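Local coordinates for titin (Homo sapiens, PDB 3LCY), which probably serves as a giant scaffold of the muscle sarcomere, with tandem immunoglobulin domains in its A-band part and a protein kinase activity, at residues Thr19-Ala24 against Glu70-Glu75; Tyr54-Asp59 against His63-Met68; Thr79-Ala82 against Gly87-Glu90; Ser119-His124 against Leu190-Gln195. All coordinates share one frame; numbering follows the deposited sequence.

Interaction 1: residues Thr19-Ala24 against Glu70-Glu75; sequences TKLGEA and EEQEDE
L21 carries this contact, laying one branch of its isobutyl group over the backbone that runs from E70 to Q72. CG stands anti to the backbone N (chi1 179°), and this throws the side chain across the gap although its root does not aim there. L21 CD1 rests 3.8 Å from E70 C, the carbonyl carbon, and 3.6 Å from E71 O. Its sister methyl CD2 lies 4.3 Å from CG of Q72, a looser touch. That is the packed part. T69 and L97 also touch L21, and I128 of the second immunoglobulin domain touches both L21 and Q72.

Away from the leucine the contact opens to solvent. E70 and E71 turn their side chains away from it, and E70 OE2 forms a salt bridge with K53. G22 occupies the third position of a type II turn from K20 to E23, where its positive phi (102°) is one a side chain would resist. T19 OG1 spans that turn to A24 O at 2.8 Å.

The facing loop supplies its own stiffness. D74 OD1 takes E70 N at 3.0 Å, nearly along the C-O bond, and more weakly E71 N, while D74 OD2 pairs with K53. D74 O receives the hydroxyl of Y78, a tyrosine corner as in many Greek-key domains. Q72 OE1 accepts the N-H of G129, and E75 forms a salt bridge with R130. With no hydrogen bond between them, the segments meet by van der Waals contact alone, methyl against peptide groups, and the D74 carboxylate probably helps hold that surface in shape.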
loop_
_atom_site.group_PDB
_atom_site.type_symbol
_atom_site.label_atom_id
_atom_site.label_comp_id
_atom_site.label_asym_id
_atom_site.label_seq_id
_atom_site.Cartn_x
_atom_site.Cartn_y
_atom_site.Cartn_z
ATOM N N THR A 19 1.577 6.096 -10.384
ATOM C CA THR A 19 0.670 5.551 -11.383
ATOM C C THR A 19 -0.639 5.125 -10.734
ATOM O O THR A 19 -0.682 4.822 -9.540
ATOM C CB THR A 19 1.285 4.342 -12.108
ATOM O OG1 THR A 19 0.589 4.111 -13.339
ATOM C CG2 THR A 19 1.196 3.099 -11.238
ATOM N N LYS A 20 -1.706 5.105 -11.524
ATOM C CA LYS A 20 -3.005 4.673 -11.028
ATOM C C LYS A 20 -2.999 3.173 -10.758
ATOM O O LYS A 20 -2.558 2.386 -11.596
ATOM C CB LYS A 20 -4.111 5.014 -12.027
ATOM C CG LYS A 20 -5.468 4.433 -11.659
ATOM C CD LYS A 20 -6.478 4.612 -12.780
ATOM C CE LYS A 20 -7.814 3.975 -12.426
ATOM N NZ LYS A 20 -8.800 4.087 -13.537
ATOM N N LEU A 21 -3.484 2.786 -9.583
ATOM C CA LEU A 21 -3.568 1.376 -9.226
ATOM C C LEU A 21 -4.342 0.613 -10.296
ATOM O O LEU A 21 -5.446 1.004 -10.674
ATOM C CB LEU A 21 -4.233 1.204 -7.859
ATOM C CG LEU A 21 -4.416 -0.234 -7.367
ATOM C CD1 LEU A 21 -3.090 -0.981 -7.377
ATOM C CD2 LEU A 21 -5.031 -0.257 -5.979
ATOM N N GLY A 22 -3.752 -0.471 -10.785
ATOM C CA GLY A 22 -4.363 -1.253 -11.842
ATOM C C GLY A 22 -3.738 -0.967 -13.193
ATOM O O GLY A 22 -3.928 -1.719 -14.146
ATOM N N GLU A 23 -2.990 0.128 -13.273
ATOM C CA GLU A 23 -2.327 0.513 -14.515
ATOM C C GLU A 23 -0.836 0.200 -14.472
ATOM O O GLU A 23 -0.304 -0.196 -13.436
ATOM C CB GLU A 23 -2.548 2.000 -14.800
ATOM C CG GLU A 23 -4.003 2.370 -15.020
ATOM C CD GLU A 23 -4.598 1.691 -16.241
ATOM O OE1 GLU A 23 -3.833 1.344 -17.167
ATOM O OE2 GLU A 23 -5.833 1.508 -16.277
ATOM N N ALA A 24 -0.167 0.382 -15.605
ATOM C CA ALA A 24 1.256 0.083 -15.715
ATOM C C ALA A 24 2.117 1.189 -15.115
ATOM O O ALA A 24 1.787 2.372 -15.212
ATOM C CB ALA A 24 1.635 -0.153 -17.167
ATOM N N GLU A 70 -1.574 -4.341 -9.539
ATOM C CA GLU A 70 -2.815 -4.974 -9.280
ATOM C C GLU A 70 -3.287 -4.729 -7.881
ATOM O O GLU A 70 -4.435 -4.698 -7.630
ATOM C CB GLU A 70 -2.694 -6.456 -9.524
ATOM C CG GLU A 70 -1.404 -7.039 -9.084
ATOM C CD GLU A 70 -1.395 -8.534 -9.028
ATOM O OE1 GLU A 70 -2.393 -9.138 -9.350
ATOM O OE2 GLU A 70 -0.394 -9.124 -8.662
ATOM N N GLU A 71 -2.358 -4.556 -6.971
ATOM C CA GLU A 71 -2.651 -4.441 -5.563
ATOM C C GLU A 71 -1.821 -3.404 -4.886
ATOM O O GLU A 71 -0.836 -3.008 -5.362
ATOM C CB GLU A 71 -2.493 -5.787 -4.866
ATOM C CG GLU A 71 -1.091 -6.273 -4.813
ATOM C CD GLU A 71 -0.902 -7.549 -4.083
ATOM O OE1 GLU A 71 -1.854 -8.103 -3.593
ATOM O OE2 GLU A 71 0.214 -8.022 -4.009
ATOM N N GLN A 72 -2.268 -2.967 -3.738
ATOM C CA GLN A 72 -1.620 -1.935 -2.976
ATOM C C GLN A 72 -0.215 -2.256 -2.601
ATOM O O GLN A 72 0.573 -1.412 -2.461
ATOM C CB GLN A 72 -2.435 -1.587 -1.748
ATOM C CG GLN A 72 -3.348 -0.483 -1.992
ATOM C CD GLN A 72 -4.293 -0.219 -0.889
ATOM O OE1 GLN A 72 -4.855 0.828 -0.806
ATOM N NE2 GLN A 72 -4.473 -1.155 -0.047
ATOM N N GLU A 73 0.067 -3.514 -2.461
ATOM C CA GLU A 73 1.361 -3.986 -2.062
ATOM C C GLU A 73 2.480 -3.773 -3.083
ATOM O O GLU A 73 3.613 -3.970 -2.792
ATOM C CB GLU A 73 1.235 -5.431 -1.664
ATOM C CG GLU A 73 0.644 -5.620 -0.336
ATOM C CD GLU A 73 -0.786 -6.023 -0.346
ATOM O OE1 GLU A 73 -1.193 -6.844 0.469
ATOM O OE2 GLU A 73 -1.527 -5.493 -1.133
ATOM N N ASP A 74 2.110 -3.432 -4.303
ATOM C CA ASP A 74 3.005 -3.158 -5.401
ATOM C C ASP A 74 3.683 -1.845 -5.225
ATOM O O ASP A 74 4.601 -1.570 -5.899
ATOM C CB ASP A 74 2.284 -3.151 -6.745
ATOM C CG ASP A 74 1.804 -4.446 -7.132
ATOM O OD1 ASP A 74 0.852 -4.522 -7.828
ATOM O OD2 ASP A 74 2.360 -5.402 -6.738
ATOM N N GLU A 75 3.191 -1.032 -4.326
ATOM C CA GLU A 75 3.772 0.230 -4.066
ATOM C C GLU A 75 5.095 0.053 -3.355
ATOM O O GLU A 75 5.394 -0.992 -2.897
ATOM C CB GLU A 75 2.828 1.070 -3.240
ATOM C CG GLU A 75 2.938 0.852 -1.755
ATOM C CD GLU A 75 1.704 1.134 -1.017
ATOM O OE1 GLU A 75 1.460 0.504 -0.022
ATOM O OE2 GLU A 75 0.979 1.979 -1.429
#

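Interaction 2: residues Tyr54-Asp59 against His63-Met68; sequences YKMSSD and HTLTVM
The rings of Y54 and H63 lie at opposite ends of this hairpin, and each meets the partner strand at its edge. Beside Y54, V67 lies in the same direction as the ring, with its CG2 near the ring plane and 4.0 Å from Y54 CD1. At H63 the edge atom is ND1, approached by S58 OG. The modelled 2.4 Å between S58 OG and H63 ND1 is too short to take literally, so a hydrogen bond is likely but its length is doubtful. The far nitrogen, NE2 of H63, bonds to the carbonyl of I31.

Between the rings two hydrogen-bonded pairs join the antiparallel strands, K55 with T66 and S57 with T64. The T66 N to K55 O bond measures 2.7 Å and is nearly straight, whereas the return bond from K55 N to T66 O, 2.9 Å, is bent to 143° at the hydrogen. L65, with CG anti to its backbone N (chi1 170°), swings CD1 back over the partner strand, 3.4 Å from K55 O and 4.1 Å from both Y54 CB and M56 CG. On the other face, K55 slants over M68, its CE 3.7 Å from M68 SD, and a final bend (chi4 -56°) turns NZ to the carbonyl of R52.

This is the D-E hairpin of an I-set immunoglobulin domain. Strand 54-58 forms one margin of its sheet, and strand 62-68 pairs on its other side with strand 24-34. The face of Y54, M56, L65 and V67 looks into the sandwich, where W41, L48 and Y78 from strands 38-43, 46-48 and 76-83 meet it.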
loop_
_atom_site.group_PDB
_atom_site.type_symbol
_atom_site.label_atom_id
_atom_site.label_comp_id
_atom_site.label_asym_id
_atom_site.label_seq_id
_atom_site.Cartn_x
_atom_site.Cartn_y
_atom_site.Cartn_z
ATOM N N TYR A 54 5.911 -8.177 -14.362
ATOM C CA TYR A 54 7.159 -7.425 -14.336
ATOM C C TYR A 54 7.879 -7.506 -15.677
ATOM O O TYR A 54 8.668 -8.421 -15.909
ATOM C CB TYR A 54 8.078 -7.939 -13.226
ATOM C CG TYR A 54 7.458 -7.927 -11.847
ATOM C CD1 TYR A 54 7.195 -6.732 -11.192
ATOM C CD2 TYR A 54 7.152 -9.113 -11.192
ATOM C CE1 TYR A 54 6.632 -6.719 -9.929
ATOM C CE2 TYR A 54 6.589 -9.110 -9.930
ATOM C CZ TYR A 54 6.332 -7.911 -9.303
ATOM O OH TYR A 54 5.774 -7.910 -8.046
ATOM N N LYS A 55 7.602 -6.548 -16.555
ATOM C CA LYS A 55 8.265 -6.494 -17.853
ATOM C C LYS A 55 9.595 -5.761 -17.717
ATOM O O LYS A 55 9.680 -4.734 -17.044
ATOM C CB LYS A 55 7.376 -5.796 -18.883
ATOM C CG LYS A 55 5.920 -6.241 -18.852
ATOM C CD LYS A 55 5.121 -5.578 -19.963
ATOM C CE LYS A 55 3.626 -5.696 -19.714
ATOM N NZ LYS A 55 3.187 -7.108 -19.539
ATOM N N MET A 56 10.646 -6.287 -18.320
ATOM C CA MET A 56 11.953 -5.655 -18.212
ATOM C C MET A 56 12.565 -5.294 -19.551
ATOM O O MET A 56 12.701 -6.126 -20.413
ATOM C CB MET A 56 12.891 -6.562 -17.437
ATOM C CG MET A 56 12.196 -7.219 -16.294
ATOM S SD MET A 56 13.221 -8.198 -15.237
ATOM C CE MET A 56 12.192 -8.307 -13.805
ATOM N N SER A 57 12.961 -4.042 -19.697
ATOM C CA SER A 57 13.538 -3.552 -20.932
ATOM C C SER A 57 14.916 -2.933 -20.767
ATOM O O SER A 57 15.151 -2.173 -19.850
ATOM C CB SER A 57 12.607 -2.529 -21.560
ATOM O OG SER A 57 13.308 -1.627 -22.375
ATOM N N SER A 58 15.836 -3.289 -21.649
ATOM C CA SER A 58 17.148 -2.678 -21.649
ATOM C C SER A 58 17.755 -2.602 -23.042
ATOM O O SER A 58 17.693 -3.544 -23.799
ATOM C CB SER A 58 18.079 -3.431 -20.719
ATOM O OG SER A 58 19.193 -2.648 -20.415
ATOM N N ASP A 59 18.371 -1.481 -23.368
ATOM C CA ASP A 59 19.053 -1.348 -24.631
ATOM C C ASP A 59 20.546 -1.308 -24.373
ATOM O O ASP A 59 21.335 -1.067 -25.264
ATOM C CB ASP A 59 18.581 -0.110 -25.386
ATOM C CG ASP A 59 18.914 1.158 -24.678
ATOM O OD1 ASP A 59 19.591 1.105 -23.659
ATOM O OD2 ASP A 59 18.502 2.217 -25.147
ATOM N N HIS A 63 17.504 1.418 -18.728
ATOM C CA HIS A 63 16.867 0.241 -18.182
ATOM C C HIS A 63 15.550 0.566 -17.508
ATOM O O HIS A 63 15.490 1.334 -16.570
ATOM C CB HIS A 63 17.839 -0.444 -17.242
ATOM C CG HIS A 63 19.253 -0.335 -17.699
ATOM N ND1 HIS A 63 19.696 -0.905 -18.869
ATOM C CD2 HIS A 63 20.316 0.313 -17.174
ATOM C CE1 HIS A 63 20.971 -0.627 -19.037
ATOM N NE2 HIS A 63 21.373 0.106 -18.020
ATOM N N THR A 64 14.499 -0.062 -18.004
ATOM C CA THR A 64 13.163 0.181 -17.528
ATOM C C THR A 64 12.473 -1.067 -17.037
ATOM O O THR A 64 12.494 -2.088 -17.681
ATOM C CB THR A 64 12.281 0.816 -18.627
ATOM O OG1 THR A 64 12.938 1.953 -19.175
ATOM C CG2 THR A 64 10.964 1.263 -18.060
ATOM N N LEU A 65 11.855 -0.953 -15.876
ATOM C CA LEU A 65 11.022 -2.007 -15.313
ATOM C C LEU A 65 9.564 -1.576 -15.379
ATOM O O LEU A 65 9.219 -0.466 -14.976
ATOM C CB LEU A 65 11.413 -2.297 -13.863
ATOM C CG LEU A 65 10.466 -3.223 -13.092
ATOM C CD1 LEU A 65 10.453 -4.612 -13.706
ATOM C CD2 LEU A 65 10.838 -3.292 -11.618
ATOM N N THR A 66 8.711 -2.443 -15.900
ATOM C CA THR A 66 7.306 -2.115 -15.999
ATOM C C THR A 66 6.529 -2.995 -15.054
ATOM O O THR A 66 6.589 -4.212 -15.143
ATOM C CB THR A 66 6.769 -2.340 -17.416
ATOM O OG1 THR A 66 7.490 -1.522 -18.338
ATOM C CG2 THR A 66 5.294 -1.987 -17.487
ATOM N N VAL A 67 5.787 -2.371 -14.155
ATOM C CA VAL A 67 4.996 -3.121 -13.204
ATOM C C VAL A 67 3.530 -2.939 -13.523
ATOM O O VAL A 67 3.046 -1.819 -13.608
ATOM C CB VAL A 67 5.233 -2.636 -11.764
ATOM C CG1 VAL A 67 4.365 -3.411 -10.788
ATOM C CG2 VAL A 67 6.697 -2.749 -11.396
ATOM N N MET A 68 2.821 -4.043 -13.700
ATOM C CA MET A 68 1.408 -3.956 -13.979
ATOM C C MET A 68 0.828 -4.080 -12.596
ATOM O O MET A 68 0.723 -5.167 -12.049
ATOM C CB MET A 68 0.958 -5.106 -14.867
ATOM C CG MET A 68 1.780 -5.277 -16.122
ATOM S SD MET A 68 1.932 -3.787 -17.102
ATOM C CE MET A 68 0.236 -3.497 -17.559
#

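Interaction 3: residues Thr79-Ala82 against Gly87-Glu90; sequences TCIA and GEVE
T79 and E90 meet at a slant, the methyl of one against the aliphatic stem of the other, with T79 CG2 and E90 CG 3.8 Å apart. The methyl is anti to the backbone N of T79 (chi1 -58° for OG1), which puts it against the glutamate and leaves the hydroxyl on the other branch, where it bonds to S92 OG. E90 stays extended beyond CG, and its carboxylate remains alongside the methyl, with E90 OE1 4.2 Å from I81 CD1. On the same face I81 turns CG2 toward the neighbouring strand, 3.6 Å from V89 O.

The opposite face is made by a small pair. A82 offers CB, its whole side chain, to V89, whose CG2 sits 3.8 Å away, held between the backbone N and the carbonyl carbon of the valine. Both residues also touch I31 and P8, so this face turns toward the rest of the domain, A82 buried and V89 only partly so. Strands 76-83 and 88-103 here form the F-G hairpin of the first immunoglobulin domain, and the buried C80 of the F strand packs on C29 and W41, the customary core surroundings of the fold.

Two backbone bonds bind A82 to V89 as a hydrogen-bonded antiparallel pair: A82 N to V89 O at 3.1 Å and V89 N to A82 O at 3.0 Å. A82 O also receives a CA-H...O contact from E88, 3.1 Å from E88 CA. From there the E88 chain runs out extended, and its OE2 is hydrogen-bonded to the hydroxyl of T83.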
loop_
_atom_site.group_PDB
_atom_site.type_symbol
_atom_site.label_atom_id
_atom_site.label_comp_id
_atom_site.label_asym_id
_atom_site.label_seq_id
_atom_site.Cartn_x
_atom_site.Cartn_y
_atom_site.Cartn_z
ATOM N N THR A 79 14.561 -1.694 -6.782
ATOM C CA THR A 79 15.985 -1.485 -6.965
ATOM C C THR A 79 16.552 -2.114 -8.223
ATOM O O THR A 79 16.325 -3.275 -8.495
ATOM C CB THR A 79 16.762 -2.028 -5.768
ATOM O OG1 THR A 79 16.315 -1.378 -4.583
ATOM C CG2 THR A 79 18.230 -1.775 -5.922
ATOM N N CYS A 80 17.308 -1.324 -8.974
ATOM C CA CYS A 80 17.939 -1.788 -10.194
ATOM C C CYS A 80 19.425 -1.914 -9.956
ATOM O O CYS A 80 20.063 -0.966 -9.548
ATOM C CB CYS A 80 17.708 -0.805 -11.343
ATOM S SG CYS A 80 18.617 -1.151 -12.860
ATOM N N ILE A 81 19.981 -3.089 -10.218
ATOM C CA ILE A 81 21.413 -3.282 -10.043
ATOM C C ILE A 81 22.100 -3.597 -11.363
ATOM O O ILE A 81 21.780 -4.558 -12.027
ATOM C CB ILE A 81 21.722 -4.365 -9.024
ATOM C CG1 ILE A 81 21.182 -3.948 -7.668
ATOM C CG2 ILE A 81 23.206 -4.568 -8.914
ATOM C CD1 ILE A 81 21.804 -4.666 -6.539
ATOM N N ALA A 82 23.069 -2.776 -11.718
ATOM C CA ALA A 82 23.792 -2.943 -12.957
ATOM C C ALA A 82 25.173 -3.511 -12.697
ATOM O O ALA A 82 25.916 -3.004 -11.878
ATOM C CB ALA A 82 23.885 -1.633 -13.656
ATOM N N GLY A 87 32.739 -3.817 -12.139
ATOM C CA GLY A 87 32.048 -3.493 -10.905
ATOM C C GLY A 87 30.547 -3.387 -11.034
ATOM O O GLY A 87 29.993 -3.681 -12.072
ATOM N N GLU A 88 29.880 -2.968 -9.969
ATOM C CA GLU A 88 28.434 -2.829 -10.012
ATOM C C GLU A 88 27.913 -1.580 -9.304
ATOM O O GLU A 88 28.529 -1.103 -8.367
ATOM C CB GLU A 88 27.759 -4.086 -9.472
ATOM C CG GLU A 88 27.742 -4.222 -7.981
ATOM C CD GLU A 88 27.076 -5.508 -7.539
ATOM O OE1 GLU A 88 26.657 -5.596 -6.373
ATOM O OE2 GLU A 88 26.971 -6.437 -8.359
ATOM N N VAL A 89 26.774 -1.064 -9.768
ATOM C CA VAL A 89 26.161 0.116 -9.173
ATOM C C VAL A 89 24.731 -0.208 -8.798
ATOM O O VAL A 89 24.141 -1.135 -9.331
ATOM C CB VAL A 89 26.135 1.315 -10.127
ATOM C CG1 VAL A 89 27.532 1.698 -10.547
ATOM C CG2 VAL A 89 25.272 1.015 -11.322
ATOM N N GLU A 90 24.180 0.559 -7.872
ATOM C CA GLU A 90 22.817 0.350 -7.426
ATOM C C GLU A 90 21.999 1.641 -7.404
ATOM O O GLU A 90 22.510 2.702 -7.071
ATOM C CB GLU A 90 22.843 -0.290 -6.040
ATOM C CG GLU A 90 21.575 -0.146 -5.247
ATOM C CD GLU A 90 21.725 -0.673 -3.842
ATOM O OE1 GLU A 90 22.456 -1.658 -3.654
ATOM O OE2 GLU A 90 21.107 -0.101 -2.926
#

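Interaction 4: residues Ser119-His124 against Leu190-Gln195; sequences STLRLH and LDVEIQ
L123 and L190 reach toward each other between the two sheets of the second immunoglobulin domain and meet end to end. From its backbone, L123 sends CB toward the opposing strand without touching it. CG, the branch point, stands anti to the carbonyl carbon and is the first atom to arrive, 3.9 Å from L190 CD2. Beyond it the two methyls part company. CD2 carries on to the same L190 CD2, again at 3.9 Å. L123 CD1 instead folds back along its own strand to lie 3.8 Å from L121 CG.

One step along, L121 and V192 pass each other in opposite directions, with L121 CD2 3.9 Å from V192 CG1. The backbones stay far apart, 9.7 Å between the CA atoms of L121 and V192, the spacing of two sheets facing each other rather than of neighbours in one. Strand 121-130 pairs with strand 158-163 on one side of this sandwich; strand 185-195 lies between 112-116 and 173-180 on the other, where V177 and Y175 continue the apolar layer. Methyl against methyl, with no hydrogen bond between the segments, the contact relies on shape and the exclusion of water to keep the sheets together.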
loop_
_atom_site.group_PDB
_atom_site.type_symbol
_atom_site.label_atom_id
_atom_site.label_comp_id
_atom_site.label_asym_id
_atom_site.label_seq_id
_atom_site.Cartn_x
_atom_site.Cartn_y
_atom_site.Cartn_z
ATOM N N SER A 119 -17.315 -7.656 26.994
ATOM C CA SER A 119 -16.137 -8.030 26.219
ATOM C C SER A 119 -15.670 -6.899 25.310
ATOM O O SER A 119 -16.362 -5.897 25.135
ATOM C CB SER A 119 -16.415 -9.278 25.381
ATOM O OG SER A 119 -17.313 -8.993 24.321
ATOM N N THR A 120 -14.488 -7.074 24.730
ATOM C CA THR A 120 -13.947 -6.109 23.785
ATOM C C THR A 120 -14.446 -6.416 22.380
ATOM O O THR A 120 -14.477 -7.573 21.964
ATOM C CB THR A 120 -12.411 -6.126 23.782
ATOM O OG1 THR A 120 -11.925 -5.595 25.020
ATOM C CG2 THR A 120 -11.871 -5.290 22.633
ATOM N N LEU A 121 -14.843 -5.377 21.654
ATOM C CA LEU A 121 -15.297 -5.543 20.281
ATOM C C LEU A 121 -14.345 -4.855 19.310
ATOM O O LEU A 121 -14.057 -3.666 19.447
ATOM C CB LEU A 121 -16.714 -4.997 20.109
ATOM C CG LEU A 121 -17.283 -5.085 18.691
ATOM C CD1 LEU A 121 -17.243 -6.519 18.184
ATOM C CD2 LEU A 121 -18.697 -4.532 18.641
ATOM N N ARG A 122 -13.856 -5.605 18.329
ATOM C CA ARG A 122 -12.920 -5.056 17.358
ATOM C C ARG A 122 -13.515 -5.043 15.955
ATOM O O ARG A 122 -13.913 -6.081 15.427
ATOM C CB ARG A 122 -11.604 -5.839 17.375
ATOM C CG ARG A 122 -11.004 -6.003 18.766
ATOM C CD ARG A 122 -9.774 -6.902 18.757
ATOM N NE ARG A 122 -8.524 -6.147 18.721
ATOM C CZ ARG A 122 -7.888 -5.704 19.802
ATOM N NH1 ARG A 122 -6.754 -5.027 19.681
ATOM N NH2 ARG A 122 -8.384 -5.941 21.008
ATOM N N LEU A 123 -13.547 -3.866 15.340
ATOM C CA LEU A 123 -14.047 -3.729 13.982
ATOM C C LEU A 123 -12.794 -3.542 13.139
ATOM O O LEU A 123 -12.077 -2.565 13.286
ATOM C CB LEU A 123 -14.983 -2.534 13.864
ATOM C CG LEU A 123 -16.468 -2.805 14.099
ATOM C CD1 LEU A 123 -16.665 -3.890 15.122
ATOM C CD2 LEU A 123 -17.180 -1.543 14.524
ATOM N N HIS A 124 -12.543 -4.493 12.252
ATOM C CA HIS A 124 -11.350 -4.486 11.412
ATOM C C HIS A 124 -11.712 -4.293 9.941
ATOM O O HIS A 124 -12.040 -5.251 9.244
ATOM C CB HIS A 124 -10.582 -5.794 11.608
ATOM C CG HIS A 124 -9.265 -5.837 10.902
ATOM N ND1 HIS A 124 -8.132 -5.234 11.396
ATOM C CD2 HIS A 124 -8.896 -6.427 9.735
ATOM C CE1 HIS A 124 -7.122 -5.443 10.571
ATOM N NE2 HIS A 124 -7.564 -6.166 9.554
ATOM N N LEU A 190 -22.160 0.585 10.049
ATOM C CA LEU A 190 -22.180 -0.701 10.734
ATOM C C LEU A 190 -23.145 -0.656 11.911
ATOM O O LEU A 190 -23.005 0.176 12.806
ATOM C CB LEU A 190 -20.778 -1.072 11.230
ATOM C CG LEU A 190 -19.640 -1.213 10.215
ATOM C CD1 LEU A 190 -19.277 0.122 9.589
ATOM C CD2 LEU A 190 -18.422 -1.821 10.886
ATOM N N ASP A 191 -24.124 -1.554 11.904
ATOM C CA ASP A 191 -25.093 -1.626 12.987
ATOM C C ASP A 191 -24.586 -2.556 14.084
ATOM O O ASP A 191 -24.465 -3.763 13.878
ATOM C CB ASP A 191 -26.445 -2.113 12.468
ATOM C CG ASP A 191 -27.580 -1.783 13.412
ATOM O OD1 ASP A 191 -27.487 -0.754 14.116
ATOM O OD2 ASP A 191 -28.566 -2.549 13.449
ATOM N N VAL A 192 -24.287 -1.990 15.248
ATOM C CA VAL A 192 -23.743 -2.767 16.354
ATOM C C VAL A 192 -24.802 -3.119 17.393
ATOM O O VAL A 192 -25.563 -2.259 17.838
ATOM C CB VAL A 192 -22.584 -2.025 17.050
ATOM C CG1 VAL A 192 -22.193 -2.736 18.331
ATOM C CG2 VAL A 192 -21.390 -1.907 16.114
ATOM N N GLU A 193 -24.845 -4.384 17.786
ATOM C CA GLU A 193 -25.801 -4.856 18.771
ATOM C C GLU A 193 -25.051 -5.542 19.908
ATOM O O GLU A 193 -24.107 -6.281 19.666
ATOM C CB GLU A 193 -26.779 -5.830 18.121
ATOM C CG GLU A 193 -28.111 -5.947 18.829
ATOM C CD GLU A 193 -29.054 -4.806 18.504
ATOM O OE1 GLU A 193 -29.588 -4.189 19.444
ATOM O OE2 GLU A 193 -29.265 -4.526 17.311
ATOM N N ILE A 194 -25.467 -5.298 21.147
ATOM C CA ILE A 194 -24.807 -5.909 22.298
ATOM C C ILE A 194 -25.663 -7.019 22.902
ATOM O O ILE A 194 -26.819 -6.805 23.238
ATOM C CB ILE A 194 -24.488 -4.867 23.378
ATOM C CG1 ILE A 194 -23.863 -3.625 22.748
ATOM C CG2 ILE A 194 -23.560 -5.454 24.421
ATOM C CD1 ILE A 194 -22.591 -3.899 21.994
ATOM N N GLN A 195 -25.078 -8.206 23.036
ATOM C CA GLN A 195 -25.772 -9.365 23.588
ATOM C C GLN A 195 -25.249 -9.765 24.953
ATOM O O GLN A 195 -24.048 -9.942 25.128
ATOM C CB GLN A 195 -25.576 -10.575 22.674
ATOM C CG GLN A 195 -26.395 -10.604 21.412
ATOM C CD GLN A 195 -25.907 -11.678 20.458
ATOM O OE1 GLN A 195 -24.704 -11.860 20.282
ATOM N NE2 GLN A 195 -26.837 -12.396 19.842
#

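How the interactions relate
Interactions 1, 2 and 3 belong to the first immunoglobulin domain, interaction 4 to the second. The hairpin of interaction 2 lies along the chain between the two halves of interaction 1, their centres about 15 Å apart, and the two touch where A24 packs on M68. Interaction 1 lies at the end of the domain that meets the second domain; interaction 3 follows it along the chain, centres about 24 Å apart. Interaction 4 closes last, with centres about 33, 47 and 51 Å from those of interactions 1, 2 and 3. Strand 88-103 runs on to pair with strand 121-130, so one continuous strand helps join the domains in this elongated tandem.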